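Local coordinates for BolA-like protein (Babesia bovis, PDB 3O2E), which is of unknown function but belongs to the BolA/IbaG family and may, like relatives, take part in binding a [2Fe-2S] cluster, at residues A[31-36]-A[74-79]. Residues are numbered along the deposited sequence; the frame is centred on the assembly and turned at random.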
loop_
_atom_site.group_PDB
_atom_site.type_symbol
_atom_site.label_atom_id
_atom_site.label_comp_id
_atom_site.label_asym_id
_atom_site.label_seq_id
_atom_site.Cartn_x
_atom_site.Cartn_y
_atom_site.Cartn_z
ATOM N N ARG A 31 4.272 -5.914 -4.890
ATOM C CA ARG A 31 5.272 -5.387 -3.979
ATOM C C ARG A 31 4.750 -5.426 -2.588
ATOM O O ARG A 31 5.450 -5.860 -1.681
ATOM C CB ARG A 31 5.611 -3.934 -4.305
ATOM C CG ARG A 31 6.369 -3.713 -5.567
ATOM C CD ARG A 31 7.796 -4.138 -5.480
ATOM N NE ARG A 31 8.308 -4.087 -6.829
ATOM C CZ ARG A 31 8.218 -5.087 -7.701
ATOM N NH1 ARG A 31 7.689 -6.265 -7.355
ATOM N NH2 ARG A 31 8.666 -4.914 -8.938
ATOM N N LEU A 32 3.514 -4.943 -2.401
ATOM C CA LEU A 32 2.912 -4.924 -1.049
ATOM C C LEU A 32 2.758 -6.322 -0.505
ATOM O O LEU A 32 3.051 -6.564 0.670
ATOM C CB LEU A 32 1.545 -4.182 -1.034
ATOM C CG LEU A 32 1.529 -2.708 -1.401
ATOM C CD1 LEU A 32 0.109 -2.115 -1.327
ATOM C CD2 LEU A 32 2.411 -1.975 -0.485
ATOM N N ARG A 33 2.227 -7.237 -1.324
ATOM C CA ARG A 33 2.087 -8.646 -0.893
ATOM C C ARG A 33 3.422 -9.287 -0.559
ATOM O O ARG A 33 3.556 -10.028 0.408
ATOM C CB ARG A 33 1.387 -9.486 -1.965
ATOM C CG ARG A 33 -0.058 -9.136 -2.020
ATOM C CD ARG A 33 -0.775 -9.688 -3.231
ATOM N NE ARG A 33 -2.197 -9.420 -2.991
ATOM C CZ ARG A 33 -3.132 -9.146 -3.899
ATOM N NH1 ARG A 33 -2.838 -9.107 -5.197
ATOM N NH2 ARG A 33 -4.398 -8.926 -3.465
ATOM N N SER A 34 4.420 -9.036 -1.390
ATOM C CA SER A 34 5.728 -9.615 -1.162
ATOM C C SER A 34 6.327 -9.174 0.193
ATOM O O SER A 34 6.815 -10.027 0.948
ATOM C CB SER A 34 6.650 -9.277 -2.311
ATOM O OG SER A 34 7.956 -9.691 -1.989
ATOM N N MET A 35 6.255 -7.867 0.504
ATOM C CA MET A 35 6.878 -7.334 1.736
ATOM C C MET A 35 6.012 -7.475 2.996
ATOM O O MET A 35 6.528 -7.782 4.080
ATOM C CB MET A 35 7.327 -5.885 1.554
ATOM C CG MET A 35 8.139 -5.384 2.765
ATOM S SD MET A 35 8.811 -3.733 2.845
ATOM C CE MET A 35 10.399 -3.878 1.991
ATOM N N LEU A 36 4.704 -7.265 2.850
ATOM C CA LEU A 36 3.823 -7.100 3.986
ATOM C C LEU A 36 2.874 -8.260 4.259
ATOM O O LEU A 36 2.262 -8.271 5.306
ATOM C CB LEU A 36 3.040 -5.818 3.848
ATOM C CG LEU A 36 3.861 -4.583 3.544
ATOM C CD1 LEU A 36 2.881 -3.456 3.140
ATOM C CD2 LEU A 36 4.729 -4.208 4.712
ATOM N N LEU A 74 7.065 1.712 6.216
ATOM C CA LEU A 74 7.193 0.341 5.785
ATOM C C LEU A 74 6.540 0.110 4.416
ATOM O O LEU A 74 7.057 -0.601 3.589
ATOM C CB LEU A 74 6.565 -0.553 6.850
ATOM C CG LEU A 74 6.833 -2.046 6.876
ATOM C CD1 LEU A 74 8.301 -2.348 7.045
ATOM C CD2 LEU A 74 6.024 -2.648 8.019
ATOM N N VAL A 75 5.372 0.669 4.210
ATOM C CA VAL A 75 4.686 0.552 2.917
ATOM C C VAL A 75 5.453 1.230 1.813
ATOM O O VAL A 75 5.634 0.658 0.736
ATOM C CB VAL A 75 3.264 1.069 3.019
ATOM C CG1 VAL A 75 2.556 1.019 1.657
ATOM C CG2 VAL A 75 2.540 0.242 4.080
ATOM N N ASN A 76 5.972 2.421 2.079
ATOM C CA ASN A 76 6.749 3.138 1.070
ATOM C C ASN A 76 8.029 2.418 0.754
ATOM O O ASN A 76 8.447 2.379 -0.373
ATOM C CB ASN A 76 7.083 4.513 1.549
ATOM C CG ASN A 76 5.889 5.391 1.656
ATOM O OD1 ASN A 76 4.888 5.220 0.955
ATOM N ND2 ASN A 76 5.992 6.363 2.518
ATOM N N SER A 77 8.630 1.777 1.751
ATOM C CA SER A 77 9.812 0.983 1.484
ATOM C C SER A 77 9.560 -0.248 0.570
ATOM O O SER A 77 10.445 -0.655 -0.145
ATOM C CB SER A 77 10.521 0.613 2.779
ATOM O OG SER A 77 10.205 -0.696 3.122
ATOM N N ALA A 78 8.368 -0.830 0.620
ATOM C CA ALA A 78 7.957 -1.894 -0.307
ATOM C C ALA A 78 7.940 -1.469 -1.771
ATOM O O ALA A 78 8.260 -2.256 -2.686
ATOM C CB ALA A 78 6.586 -2.423 0.122
ATOM N N ILE A 79 7.607 -0.207 -2.004
ATOM C CA ILE A 79 7.450 0.331 -3.358
ATOM C C ILE A 79 8.471 1.422 -3.636
ATOM O O ILE A 79 8.208 2.312 -4.489
ATOM C CB ILE A 79 6.013 0.885 -3.618
ATOM C CG1 ILE A 79 5.630 1.956 -2.573
ATOM C CG2 ILE A 79 4.908 -0.223 -3.616
ATOM C CD1 ILE A 79 4.340 2.734 -2.915
#
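Met35 lays its side chain across Ala78, with SD 3.8 Å from the Ala78 methyl CB, and carries on to Ser77, whose OG lies 3.4 Å from the Met35 sulfur SD. Two torsions bring it there: CG stands anti to the backbone N (chi1 -173°), which extends the chain across to helix 68-78, and the bend at chi3 (-86°) swings the CE methyl over to the same Ser77 hydroxyl. That hydroxyl donates to Leu74 O at an OG to O distance of 3.2 Å, tilted well off the carbonyl plane. Ala78 N reaches Leu74 O from the same face, so this oxygen accepts two hydrogen bonds, and Met35 SD packs near it without bonding.

Deeper in, two leucines divide the facing side chains. Leu36 slides past Leu74 in the opposite direction, its CD2 packed 3.7 Å from Leu74 CG, while the side chain crosses that of Val75 at about a right angle, CD1 meeting Val75 CG2. One turn earlier, Leu32 crosses Val75 at a slant, CD2 to CG1 3.7 Å. At the other end the aliphatic part of Arg31 passes along the end of helix 68-78: CB touches Ile79 CG2, and CD is 3.4 Å from Ala78 O. Its guanidinium goes on to a salt bridge with Glu82.

The two helix segments run at 121°, their axes approaching to 9.3 Å, and the backbones come closest at Arg31 and Ala78, probably because Ala78 has only a methyl to place between them. Both helices lie on one face of the mixed three-stranded sheet of the BolA fold, which resembles the class II KH fold: Leu32 and Val75 both touch Ile58, and Val75 also reaches Phe89 and Met91.

No hydrogen bond joins the segments; apolar packing over the sheet holds the helices together here, bordered by a serine hydroxyl bonded within its own helix and an arginine paired beyond it.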